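Local atomic coordinates of tannase (Lactobacillus plantarum, PDB entry 3WA7), a protein that catalyses the hydrolysis of galloyl ester bonds in tannins and is a member of the alpha/beta-hydrolase family. Residues Ser201-Ile206 with Asp454-Asp459; Thr280-Asn285 with Met289-Asp294; Ala318-Thr323 with Leu445-Pro450; Asn359-Ala364 with Glu389-Ile394. All coordinates share one frame; numbering follows the deposited sequence.

Interaction 1 of 4, residues Ser201-Ile206 with Asp454-Asp459; sequences SAYCPI and DYDLGD
The backbones keep well apart, with the CA atoms of Y203 and D454, the nearest pair, 7.5 Å from each other, and the Y203 side chain bridges the space between them. Its CG lies anti to the carbonyl carbon (chi1 -67°), which points the ring at the loop, where three consecutive residues meet it in three ways. Over the centre of one face lies D454 N, 3.4 Å above the ring plane. At the edge the hydroxyl OH of Y203 donates over 2.6 Å to D456 OD1, which accepts with its syn lone pair. The third partner is Y455, whose ring face receives the edge of Y203 in a T-shaped pair, centroids 5.4 Å apart and planes at 76°. Y203 ends strand 199-203 in the central sheet of the alpha/beta-hydrolase fold, and its backbone bonds to G161 and S163, two of the residues of a probable nucleophile elbow. Tyrosine suits this place because one flat group offers both an apolar edge for Y455 and a hydroxyl for D456. The other oxygen of D456, OD2, pairs with R412, which would tend to keep the carboxylate charged and a strong acceptor. D454 OD1 comes within 3.4 Å of Y203 CE1; D454 OD1 bonds to N160 and D454 OD2 to T97.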
loop_
_atom_site.group_PDB
_atom_site.type_symbol
_atom_site.label_atom_id
_atom_site.label_comp_id
_atom_site.label_asym_id
_atom_site.label_seq_id
_atom_site.Cartn_x
_atom_site.Cartn_y
_atom_site.Cartn_z
ATOM N N SER A 201 -5.027 0.242 -6.939
ATOM C CA SER A 201 -5.724 -0.543 -5.934
ATOM C C SER A 201 -4.726 -0.621 -4.786
ATOM O O SER A 201 -3.566 -1.001 -4.984
ATOM C CB SER A 201 -6.050 -1.953 -6.423
ATOM O OG SER A 201 -6.563 -2.717 -5.344
ATOM N N ALA A 202 -5.159 -0.248 -3.589
ATOM C CA ALA A 202 -4.260 -0.276 -2.447
ATOM C C ALA A 202 -4.952 -0.670 -1.157
ATOM O O ALA A 202 -5.967 -0.081 -0.777
ATOM C CB ALA A 202 -3.593 1.084 -2.279
ATOM N N TYR A 203 -4.399 -1.677 -0.492
ATOM C CA TYR A 203 -4.927 -2.133 0.784
ATOM C C TYR A 203 -4.020 -1.591 1.881
ATOM O O TYR A 203 -2.792 -1.670 1.780
ATOM C CB TYR A 203 -4.976 -3.660 0.838
ATOM C CG TYR A 203 -5.981 -4.246 -0.123
ATOM C CD1 TYR A 203 -5.640 -4.493 -1.452
ATOM C CD2 TYR A 203 -7.289 -4.514 0.284
ATOM C CE1 TYR A 203 -6.575 -4.993 -2.354
ATOM C CE2 TYR A 203 -8.230 -5.010 -0.608
ATOM C CZ TYR A 203 -7.866 -5.248 -1.926
ATOM O OH TYR A 203 -8.794 -5.754 -2.806
ATOM N N CYS A 204 -4.642 -1.027 2.913
ATOM C CA CYS A 204 -3.950 -0.431 4.055
ATOM C C CYS A 204 -2.596 0.176 3.696
ATOM O O CYS A 204 -1.570 -0.182 4.271
ATOM C CB CYS A 204 -3.791 -1.455 5.191
ATOM S SG CYS A 204 -2.919 -3.001 4.795
ATOM N N PRO A 205 -2.580 1.121 2.742
ATOM C CA PRO A 205 -1.316 1.744 2.346
ATOM C C PRO A 205 -0.633 2.474 3.496
ATOM O O PRO A 205 -1.160 3.448 4.034
ATOM C CB PRO A 205 -1.729 2.686 1.216
ATOM C CG PRO A 205 -3.140 3.064 1.592
ATOM C CD PRO A 205 -3.717 1.732 2.030
ATOM N N ILE A 206 0.540 1.984 3.877
ATOM C CA ILE A 206 1.302 2.595 4.955
ATOM C C ILE A 206 2.152 3.670 4.290
ATOM O O ILE A 206 3.291 3.425 3.895
ATOM C CB ILE A 206 2.195 1.552 5.652
ATOM C CG1 ILE A 206 1.331 0.400 6.175
ATOM C CG2 ILE A 206 2.960 2.198 6.801
ATOM C CD1 ILE A 206 0.341 0.806 7.264
ATOM N N ASP A 454 -6.425 -8.029 -0.299
ATOM C CA ASP A 454 -6.967 -9.013 -1.239
ATOM C C ASP A 454 -8.049 -9.923 -0.651
ATOM O O ASP A 454 -8.177 -11.078 -1.056
ATOM C CB ASP A 454 -5.825 -9.880 -1.787
ATOM C CG ASP A 454 -4.853 -9.097 -2.661
ATOM O OD1 ASP A 454 -4.774 -7.861 -2.518
ATOM O OD2 ASP A 454 -4.150 -9.725 -3.483
ATOM N N TYR A 455 -8.837 -9.402 0.284
ATOM C CA TYR A 455 -9.890 -10.193 0.923
ATOM C C TYR A 455 -11.277 -9.959 0.329
ATOM O O TYR A 455 -12.258 -10.559 0.775
ATOM C CB TYR A 455 -9.917 -9.875 2.423
ATOM C CG TYR A 455 -9.846 -8.394 2.714
ATOM C CD1 TYR A 455 -10.920 -7.555 2.427
ATOM C CD2 TYR A 455 -8.680 -7.819 3.221
ATOM C CE1 TYR A 455 -10.841 -6.182 2.632
ATOM C CE2 TYR A 455 -8.589 -6.445 3.431
ATOM C CZ TYR A 455 -9.673 -5.633 3.132
ATOM O OH TYR A 455 -9.583 -4.271 3.312
ATOM N N ASP A 456 -11.351 -9.102 -0.684
ATOM C CA ASP A 456 -12.616 -8.754 -1.329
ATOM C C ASP A 456 -12.485 -8.774 -2.848
ATOM O O ASP A 456 -12.940 -7.849 -3.520
ATOM C CB ASP A 456 -13.014 -7.346 -0.892
ATOM C CG ASP A 456 -11.921 -6.331 -1.177
ATOM O OD1 ASP A 456 -10.843 -6.755 -1.642
ATOM O OD2 ASP A 456 -12.127 -5.123 -0.937
ATOM N N LEU A 457 -11.877 -9.822 -3.391
ATOM C CA LEU A 457 -11.668 -9.904 -4.833
ATOM C C LEU A 457 -12.918 -9.725 -5.693
ATOM O O LEU A 457 -12.841 -9.172 -6.793
ATOM C CB LEU A 457 -10.959 -11.218 -5.182
ATOM C CG LEU A 457 -9.605 -11.395 -4.482
ATOM C CD1 LEU A 457 -8.916 -12.645 -5.015
ATOM C CD2 LEU A 457 -8.729 -10.164 -4.710
ATOM N N GLY A 458 -14.067 -10.184 -5.203
ATOM C CA GLY A 458 -15.295 -10.032 -5.965
ATOM C C GLY A 458 -15.594 -8.567 -6.237
ATOM O O GLY A 458 -15.956 -8.189 -7.357
ATOM N N ASP A 459 -15.431 -7.734 -5.212
ATOM C CA ASP A 459 -15.682 -6.304 -5.347
ATOM C C ASP A 459 -14.544 -5.617 -6.109
ATOM O O ASP A 459 -14.784 -4.717 -6.907
ATOM C CB ASP A 459 -15.838 -5.649 -3.972
ATOM C CG ASP A 459 -17.106 -6.075 -3.258
ATOM O OD1 ASP A 459 -17.306 -5.649 -2.100
ATOM O OD2 ASP A 459 -17.910 -6.825 -3.848
#

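Interaction 2 of 4, residues Thr280-Asn285 with Met289-Asp294; sequences THLTLN and MGSFRD. With SO4 (sulfate ion), chain B.
The hydroxyl OG of S291 is gripped by T283 N, which donates to it over 2.9 Å with an N-H...O angle of 170°, and by a water 2.7 Å from OG, which donates to H281 O. This is the N-terminal cap of helix 291-309, with G290 at the N-cap position, and the loop 280-285 lies against its first turn. A CB on G290 would collide with T283 O and, at these backbone angles, with M289 O, so glycine suits the position. T283 O in turn accepts from F292 N in the first turn of the helix, 3.0 Å away. A second water links T283 OG1 to S291 N.

Farther along, N285 and the selenomethionine label M289 exchange bonds. N285 N donates to M289 O at 2.7 Å, nearly straight on to the oxygen, whereas M289 N approaches N285 OD1 from above the carbonyl plane, at 3.1 Å. OD1 also takes A287 N, which makes an Asx turn of the chain between the two segments.

Beneath, L284 packs CD2 on F292 CB at 3.8 Å. R293 extends from CG to NE, with CG anti to the backbone N (chi1 -177°), and carries its guanidinium to a sulfate, probably from the crystallisation liquor, which R297, L332 N and S333 N also hold. NE reaches O3 at 2.7 Å and NH2 reaches O2 at 2.9 Å. A leucine in its place would probably leave these two oxygens without their donors and the ion more loosely held. The grip is edge-on, with the sulfur S in the guanidinium plane.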
loop_
_atom_site.group_PDB
_atom_site.type_symbol
_atom_site.label_atom_id
_atom_site.label_comp_id
_atom_site.label_asym_id
_atom_site.label_seq_id
_atom_site.Cartn_x
_atom_site.Cartn_y
_atom_site.Cartn_z
ATOM N N THR A 280 -16.303 23.293 2.410
ATOM C CA THR A 280 -16.042 23.539 3.826
ATOM C C THR A 280 -14.731 22.867 4.233
ATOM O O THR A 280 -14.487 21.721 3.878
ATOM C CB THR A 280 -17.168 22.967 4.704
ATOM O OG1 THR A 280 -18.413 23.590 4.359
ATOM C CG2 THR A 280 -16.873 23.214 6.161
ATOM N N HIS A 281 -13.895 23.579 4.985
ATOM C CA HIS A 281 -12.614 23.032 5.422
ATOM C C HIS A 281 -12.743 22.160 6.669
ATOM O O HIS A 281 -13.319 22.579 7.674
ATOM C CB HIS A 281 -11.625 24.168 5.702
ATOM C CG HIS A 281 -11.267 24.970 4.490
ATOM N ND1 HIS A 281 -10.561 26.153 4.562
ATOM C CD2 HIS A 281 -11.503 24.752 3.175
ATOM C CE1 HIS A 281 -10.379 26.629 3.343
ATOM N NE2 HIS A 281 -10.940 25.798 2.483
ATOM N N LEU A 282 -12.208 20.945 6.599
ATOM C CA LEU A 282 -12.251 20.024 7.732
ATOM C C LEU A 282 -11.124 20.386 8.687
ATOM O O LEU A 282 -9.998 20.650 8.255
ATOM C CB LEU A 282 -12.080 18.578 7.259
ATOM C CG LEU A 282 -13.200 18.038 6.367
ATOM C CD1 LEU A 282 -12.863 16.620 5.930
ATOM C CD2 LEU A 282 -14.519 18.061 7.129
ATOM N N THR A 283 -11.417 20.390 9.984
ATOM C CA THR A 283 -10.409 20.761 10.972
ATOM C C THR A 283 -10.473 19.974 12.275
ATOM O O THR A 283 -11.367 19.152 12.496
ATOM C CB THR A 283 -10.537 22.256 11.357
ATOM O OG1 THR A 283 -11.825 22.479 11.941
ATOM C CG2 THR A 283 -10.379 23.157 10.137
ATOM N N LEU A 284 -9.495 20.245 13.129
ATOM C CA LEU A 284 -9.399 19.646 14.451
ATOM C C LEU A 284 -9.000 20.778 15.382
ATOM O O LEU A 284 -8.227 21.655 14.996
ATOM C CB LEU A 284 -8.317 18.566 14.496
ATOM C CG LEU A 284 -8.611 17.236 13.801
ATOM C CD1 LEU A 284 -7.383 16.335 13.899
ATOM C CD2 LEU A 284 -9.823 16.573 14.444
ATOM N N ASN A 285 -9.529 20.780 16.599
ATOM C CA ASN A 285 -9.152 21.834 17.526
ATOM C C ASN A 285 -7.947 21.365 18.321
ATOM O O ASN A 285 -7.398 20.292 18.064
ATOM C CB ASN A 285 -10.303 22.198 18.475
ATOM C CG ASN A 285 -10.706 21.053 19.380
ATOM O OD1 ASN A 285 -9.925 20.136 19.636
ATOM N ND2 ASN A 285 -11.930 21.117 19.893
HETATM N N MSE A 289 -10.513 17.280 18.719
HETATM C CA MSE A 289 -11.944 17.167 18.441
HETATM C C MSE A 289 -12.259 18.046 17.236
HETATM O O MSE A 289 -11.468 18.919 16.877
HETATM C CB MSE A 289 -12.768 17.664 19.633
HETATM C CG MSE A 289 -12.407 17.047 20.973
HETATM SE SE MSE A 289 -12.633 15.133 21.017
HETATM C CE MSE A 289 -14.558 15.041 20.954
ATOM N N GLY A 290 -13.407 17.824 16.608
ATOM C CA GLY A 290 -13.756 18.656 15.471
ATOM C C GLY A 290 -14.365 17.945 14.283
ATOM O O GLY A 290 -14.611 16.737 14.314
ATOM N N SER A 291 -14.594 18.703 13.218
ATOM C CA SER A 291 -15.207 18.155 12.018
ATOM C C SER A 291 -14.463 16.962 11.430
ATOM O O SER A 291 -15.094 16.022 10.943
ATOM C CB SER A 291 -15.375 19.253 10.964
ATOM O OG SER A 291 -14.168 19.953 10.741
ATOM N N PHE A 292 -13.133 16.976 11.475
ATOM C CA PHE A 292 -12.392 15.844 10.932
ATOM C C PHE A 292 -12.597 14.606 11.797
ATOM O O PHE A 292 -12.724 13.496 11.280
ATOM C CB PHE A 292 -10.894 16.134 10.836
ATOM C CG PHE A 292 -10.115 15.013 10.207
ATOM C CD1 PHE A 292 -10.183 14.786 8.832
ATOM C CD2 PHE A 292 -9.358 14.151 10.989
ATOM C CE1 PHE A 292 -9.509 13.713 8.251
ATOM C CE2 PHE A 292 -8.679 13.074 10.416
ATOM C CZ PHE A 292 -8.755 12.854 9.048
ATOM N N ARG A 293 -12.618 14.787 13.113
ATOM C CA ARG A 293 -12.826 13.652 14.006
ATOM C C ARG A 293 -14.197 13.040 13.715
ATOM O O ARG A 293 -14.362 11.816 13.737
ATOM C CB ARG A 293 -12.762 14.092 15.469
ATOM C CG ARG A 293 -12.893 12.933 16.448
ATOM C CD ARG A 293 -12.908 13.408 17.891
ATOM N NE ARG A 293 -12.943 12.298 18.845
ATOM C CZ ARG A 293 -11.872 11.644 19.283
ATOM N NH1 ARG A 293 -10.661 11.986 18.859
ATOM N NH2 ARG A 293 -12.009 10.647 20.148
ATOM N N ASP A 294 -15.176 13.900 13.444
ATOM C CA ASP A 294 -16.533 13.451 13.129
ATOM C C ASP A 294 -16.509 12.486 11.945
ATOM O O ASP A 294 -17.248 11.500 11.921
ATOM C CB ASP A 294 -17.430 14.643 12.763
ATOM C CG ASP A 294 -17.898 15.438 13.973
ATOM O OD1 ASP A 294 -17.484 15.138 15.114
ATOM O OD2 ASP A 294 -18.697 16.378 13.771
HETATM S S SO4 B . -15.780 10.693 20.793
HETATM O O1 SO4 B . -16.697 9.868 19.985
HETATM O O2 SO4 B . -14.600 9.911 21.191
HETATM O O3 SO4 B . -15.352 11.866 20.008
HETATM O O4 SO4 B . -16.485 11.154 22.006
HETATM O O HOH W 1 -14.745 22.460 10.015
HETATM O O HOH W 2 -13.665 21.393 13.780
#

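Interaction 3 of 4, residues Ala318-Thr323 with Leu445-Pro450; sequences AGFVVT and LPWDIP
W447 is the residue by which the 445-450 loop meets F320, and the residues before it set up its approach. L445 ties the loop inward through its backbone, its carbonyl O accepting from S303 OG of helix 291-309. P446 then opens a type II beta turn that runs to I449, and its ring packs on Y455. W447 occupies the second position of that turn. Its CG lies anti to the backbone N (chi1 180°), which sends the indole out from the loop to meet the F320 side chain coming from the opposite direction. The six-membered ring presents its edge to the face of F320 in an offset edge-to-face pair, centroids 5.5 Å apart and planes at 74°. The atoms that touch are W447 CH2 with F320 CE1 and W447 CZ3 with F320 CZ, each pair 3.6 Å apart. Large aromatic groups suit this place, since the CA atoms of F320 and W447 stand 12.9 Å apart. Both rings also rest on helix 291-309, F320 on A304 and W447 on S303 and A307. D448 takes the third turn position; its OD2 forms a salt bridge with K316 and its OD1 a hydrogen bond with Y317 OH. I449 N returns a weak bond to P446 O, 3.4 Å away. The loop then leads on to H451, as expected of the alpha/beta-hydrolase fold, where the probable catalytic histidine follows the last strand of the sheet.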
loop_
_atom_site.group_PDB
_atom_site.type_symbol
_atom_site.label_atom_id
_atom_site.label_comp_id
_atom_site.label_asym_id
_atom_site.label_seq_id
_atom_site.Cartn_x
_atom_site.Cartn_y
_atom_site.Cartn_z
ATOM N N ALA A 318 -16.432 -2.224 22.030
ATOM C CA ALA A 318 -17.270 -1.282 22.761
ATOM C C ALA A 318 -17.421 0.047 22.025
ATOM O O ALA A 318 -16.673 0.340 21.087
ATOM C CB ALA A 318 -16.674 -1.038 24.144
ATOM N N GLY A 319 -18.409 0.836 22.444
ATOM C CA GLY A 319 -18.601 2.151 21.858
ATOM C C GLY A 319 -19.830 2.460 21.022
ATOM O O GLY A 319 -20.295 3.599 21.022
ATOM N N PHE A 320 -20.365 1.471 20.316
ATOM C CA PHE A 320 -21.514 1.724 19.457
ATOM C C PHE A 320 -22.880 1.761 20.127
ATOM O O PHE A 320 -23.112 1.129 21.158
ATOM C CB PHE A 320 -21.553 0.709 18.307
ATOM C CG PHE A 320 -20.367 0.786 17.389
ATOM C CD1 PHE A 320 -19.210 0.059 17.659
ATOM C CD2 PHE A 320 -20.398 1.602 16.261
ATOM C CE1 PHE A 320 -18.099 0.144 16.817
ATOM C CE2 PHE A 320 -19.291 1.695 15.413
ATOM C CZ PHE A 320 -18.141 0.963 15.692
ATOM N N VAL A 321 -23.778 2.533 19.528
ATOM C CA VAL A 321 -25.145 2.645 20.016
ATOM C C VAL A 321 -26.030 2.156 18.883
ATOM O O VAL A 321 -25.928 2.637 17.754
ATOM C CB VAL A 321 -25.524 4.100 20.351
ATOM C CG1 VAL A 321 -26.975 4.157 20.814
ATOM C CG2 VAL A 321 -24.603 4.645 21.428
ATOM N N VAL A 322 -26.890 1.190 19.183
ATOM C CA VAL A 322 -27.781 0.636 18.176
ATOM C C VAL A 322 -29.244 0.918 18.488
ATOM O O VAL A 322 -29.703 0.703 19.608
ATOM C CB VAL A 322 -27.600 -0.891 18.054
ATOM C CG1 VAL A 322 -28.624 -1.463 17.078
ATOM C CG2 VAL A 322 -26.186 -1.209 17.592
ATOM N N THR A 323 -29.960 1.414 17.484
ATOM C CA THR A 323 -31.382 1.713 17.604
ATOM C C THR A 323 -32.048 0.939 16.470
ATOM O O THR A 323 -31.775 1.197 15.299
ATOM C CB THR A 323 -31.657 3.217 17.420
ATOM O OG1 THR A 323 -30.777 3.974 18.263
ATOM C CG2 THR A 323 -33.095 3.540 17.790
ATOM N N LEU A 445 -13.757 1.269 4.833
ATOM C CA LEU A 445 -13.084 0.797 6.036
ATOM C C LEU A 445 -13.857 -0.452 6.472
ATOM O O LEU A 445 -14.640 -0.401 7.413
ATOM C CB LEU A 445 -13.169 1.846 7.153
ATOM C CG LEU A 445 -12.315 1.672 8.403
ATOM C CD1 LEU A 445 -10.896 2.147 8.118
ATOM C CD2 LEU A 445 -12.917 2.485 9.536
ATOM N N PRO A 446 -13.642 -1.588 5.784
ATOM C CA PRO A 446 -14.304 -2.871 6.064
ATOM C C PRO A 446 -14.305 -3.297 7.529
ATOM O O PRO A 446 -13.255 -3.392 8.162
ATOM C CB PRO A 446 -13.535 -3.854 5.179
ATOM C CG PRO A 446 -13.135 -3.008 4.022
ATOM C CD PRO A 446 -12.673 -1.736 4.683
ATOM N N TRP A 447 -15.497 -3.583 8.046
ATOM C CA TRP A 447 -15.673 -3.987 9.441
ATOM C C TRP A 447 -14.851 -5.188 9.903
ATOM O O TRP A 447 -14.796 -6.224 9.238
ATOM C CB TRP A 447 -17.154 -4.273 9.723
ATOM C CG TRP A 447 -17.403 -4.705 11.141
ATOM C CD1 TRP A 447 -17.646 -5.976 11.589
ATOM C CD2 TRP A 447 -17.383 -3.868 12.301
ATOM N NE1 TRP A 447 -17.774 -5.977 12.961
ATOM C CE2 TRP A 447 -17.618 -4.696 13.422
ATOM C CE3 TRP A 447 -17.185 -2.495 12.503
ATOM C CZ2 TRP A 447 -17.660 -4.194 14.728
ATOM C CZ3 TRP A 447 -17.226 -1.996 13.800
ATOM C CH2 TRP A 447 -17.461 -2.846 14.896
ATOM N N ASP A 448 -14.224 -5.025 11.061
ATOM C CA ASP A 448 -13.430 -6.063 11.703
ATOM C C ASP A 448 -12.394 -6.752 10.825
ATOM O O ASP A 448 -12.069 -7.922 11.038
ATOM C CB ASP A 448 -14.375 -7.097 12.328
ATOM C CG ASP A 448 -13.693 -7.957 13.376
ATOM O OD1 ASP A 448 -12.748 -7.465 14.026
ATOM O OD2 ASP A 448 -14.114 -9.121 13.563
ATOM N N ILE A 449 -11.874 -6.027 9.842
ATOM C CA ILE A 449 -10.847 -6.571 8.963
ATOM C C ILE A 449 -9.506 -6.126 9.525
ATOM O O ILE A 449 -9.288 -4.940 9.765
ATOM C CB ILE A 449 -11.007 -6.056 7.518
ATOM C CG1 ILE A 449 -12.235 -6.705 6.875
ATOM C CG2 ILE A 449 -9.763 -6.388 6.698
ATOM C CD1 ILE A 449 -12.125 -8.213 6.758
ATOM N N PRO A 450 -8.599 -7.080 9.770
ATOM C CA PRO A 450 -7.276 -6.768 10.312
ATOM C C PRO A 450 -6.347 -6.219 9.243
ATOM O O PRO A 450 -6.770 -5.934 8.123
ATOM C CB PRO A 450 -6.804 -8.118 10.836
ATOM C CG PRO A 450 -7.327 -9.048 9.782
ATOM C CD PRO A 450 -8.751 -8.533 9.566
#

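Interaction 4 of 4, residues Asn359-Ala364 with Glu389-Ile394; sequences NLFGDA and ELIQAI
Apolar packing carries the contact, and the ring of F361 is its centre. F361 and I394 approach from opposite directions: the far end of the ring, atom CZ, meets the terminal methyl CD1 of I394 at 3.5 Å, and CE2 lies 3.7 Å from the same methyl. I394 has CG1 between its backbone N and carbonyl carbon (chi1 66°) and a nearly extended chi2, an arrangement that carries CD1 forward to the ring. I391, one helical turn earlier, crosses F361 at about a right angle and sets CG1 against CE2, 3.7 Å away. L360 adds a looser touch, CD2 to I394 CD1 at 4.3 Å. Isoleucine suits the site because its CG1-CD1 arm reaches the ring and is wholly apolar in a buried place. Cutting F361 back to an alanine is likely to open a gap beside I391 and I394 and leave F371 without its stacking partner.

Both segments span the C-terminal ends of short helices, 356-360 and 388-393, within the large insertion between the sheet strands 199-203 and 410-414, a place where alpha/beta-hydrolases often carry lid-like elements. L209 of helix 209-220 lies against both L360 and F361.

Backbone hydrogen bonds hold each end in shape separately. G362 N returns to N359 O at 3.1 Å as the first helix finishes, and I394 N reaches L390 O at 3.2 Å as the second does. Among the flanking polar groups, N359 bonds R116 through OD1, and D363 forms a salt bridge with K369.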
loop_
_atom_site.group_PDB
_atom_site.type_symbol
_atom_site.label_atom_id
_atom_site.label_comp_id
_atom_site.label_asym_id
_atom_site.label_seq_id
_atom_site.Cartn_x
_atom_site.Cartn_y
_atom_site.Cartn_z
ATOM N N ASN A 359 14.777 2.111 8.773
ATOM C CA ASN A 359 15.666 1.351 7.894
ATOM C C ASN A 359 15.401 1.712 6.430
ATOM O O ASN A 359 16.324 1.768 5.621
ATOM C CB ASN A 359 15.438 -0.146 8.132
ATOM C CG ASN A 359 16.454 -1.030 7.433
ATOM O OD1 ASN A 359 16.165 -2.191 7.143
ATOM N ND2 ASN A 359 17.653 -0.502 7.182
ATOM N N LEU A 360 14.135 1.948 6.093
ATOM C CA LEU A 360 13.767 2.338 4.732
ATOM C C LEU A 360 14.482 3.631 4.353
ATOM O O LEU A 360 14.960 3.783 3.227
ATOM C CB LEU A 360 12.251 2.569 4.626
ATOM C CG LEU A 360 11.779 3.328 3.379
ATOM C CD1 LEU A 360 11.993 2.462 2.134
ATOM C CD2 LEU A 360 10.301 3.702 3.531
ATOM N N PHE A 361 14.552 4.563 5.300
ATOM C CA PHE A 361 15.186 5.851 5.050
ATOM C C PHE A 361 16.699 5.904 5.236
ATOM O O PHE A 361 17.296 6.984 5.227
ATOM C CB PHE A 361 14.510 6.941 5.887
ATOM C CG PHE A 361 13.209 7.431 5.302
ATOM C CD1 PHE A 361 11.993 7.132 5.910
ATOM C CD2 PHE A 361 13.204 8.195 4.139
ATOM C CE1 PHE A 361 10.789 7.591 5.368
ATOM C CE2 PHE A 361 12.009 8.660 3.588
ATOM C CZ PHE A 361 10.800 8.358 4.204
ATOM N N GLY A 362 17.324 4.747 5.413
ATOM C CA GLY A 362 18.770 4.735 5.528
ATOM C C GLY A 362 19.287 4.881 4.107
ATOM O O GLY A 362 18.491 4.912 3.166
ATOM N N ASP A 363 20.600 4.992 3.933
ATOM C CA ASP A 363 21.161 5.101 2.594
ATOM C C ASP A 363 22.509 4.400 2.524
ATOM O O ASP A 363 22.831 3.585 3.389
ATOM C CB ASP A 363 21.287 6.570 2.150
ATOM C CG ASP A 363 22.195 7.391 3.049
ATOM O OD1 ASP A 363 22.899 6.820 3.907
ATOM O OD2 ASP A 363 22.207 8.629 2.881
ATOM N N ALA A 364 23.290 4.711 1.496
ATOM C CA ALA A 364 24.592 4.085 1.309
ATOM C C ALA A 364 25.518 4.217 2.511
ATOM O O ALA A 364 26.427 3.402 2.686
ATOM C CB ALA A 364 25.269 4.657 0.064
ATOM N N GLU A 389 13.600 16.232 0.327
ATOM C CA GLU A 389 13.132 16.035 -1.040
ATOM C C GLU A 389 12.767 14.572 -1.278
ATOM O O GLU A 389 11.800 14.271 -1.976
ATOM C CB GLU A 389 14.218 16.480 -2.023
ATOM C CG GLU A 389 13.762 16.604 -3.465
ATOM C CD GLU A 389 14.849 17.174 -4.362
ATOM O OE1 GLU A 389 15.392 18.248 -4.026
ATOM O OE2 GLU A 389 15.160 16.556 -5.401
ATOM N N LEU A 390 13.545 13.665 -0.694
ATOM C CA LEU A 390 13.292 12.232 -0.836
ATOM C C LEU A 390 12.038 11.829 -0.067
ATOM O O LEU A 390 11.224 11.042 -0.549
ATOM C CB LEU A 390 14.493 11.428 -0.324
ATOM C CG LEU A 390 14.305 9.906 -0.237
ATOM C CD1 LEU A 390 13.942 9.341 -1.607
ATOM C CD2 LEU A 390 15.589 9.269 0.277
ATOM N N ILE A 391 11.888 12.364 1.138
ATOM C CA ILE A 391 10.717 12.057 1.951
ATOM C C ILE A 391 9.466 12.474 1.175
ATOM O O ILE A 391 8.496 11.720 1.079
ATOM C CB ILE A 391 10.775 12.814 3.296
ATOM C CG1 ILE A 391 11.964 12.311 4.119
ATOM C CG2 ILE A 391 9.465 12.641 4.048
ATOM C CD1 ILE A 391 12.223 13.113 5.385
ATOM N N GLN A 392 9.507 13.672 0.607
ATOM C CA GLN A 392 8.388 14.199 -0.168
ATOM C C GLN A 392 8.127 13.379 -1.434
ATOM O O GLN A 392 6.973 13.104 -1.793
ATOM C CB GLN A 392 8.674 15.655 -0.548
ATOM C CG GLN A 392 7.603 16.309 -1.396
ATOM C CD GLN A 392 7.971 17.725 -1.793
ATOM O OE1 GLN A 392 8.125 18.602 -0.941
ATOM N NE2 GLN A 392 8.120 17.954 -3.091
ATOM N N ALA A 393 9.206 12.981 -2.100
ATOM C CA ALA A 393 9.119 12.210 -3.333
ATOM C C ALA A 393 8.416 10.861 -3.188
ATOM O O ALA A 393 7.776 10.393 -4.133
ATOM C CB ALA A 393 10.520 12.002 -3.912
ATOM N N ILE A 394 8.527 10.227 -2.024
ATOM C CA ILE A 394 7.880 8.929 -1.855
ATOM C C ILE A 394 6.542 8.992 -1.123
ATOM O O ILE A 394 5.990 7.962 -0.736
ATOM C CB ILE A 394 8.796 7.903 -1.141
ATOM C CG1 ILE A 394 9.056 8.323 0.304
ATOM C CG2 ILE A 394 10.099 7.749 -1.914
ATOM C CD1 ILE A 394 9.705 7.220 1.125
#

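Following the chain from the N terminus, strand 199-203 opens the widest loop, which interaction 1 closes only at 454-459, beside the start of the last helix. All the others nest within it and none cross. Interaction 2 closes first, a short local loop with three residues between its segments, at the head of helix 291-309. Interaction 3 opens next at strand 320-323 and closes at 445-450; interaction 4 sits inside that loop, joining two helix ends, its centre about 36 Å from that of interaction 3. Interactions 1 and 3 touch, through Y455 against I449 and P446, so the sheet, the hairpin strand and the loop following strand 440-444 are linked.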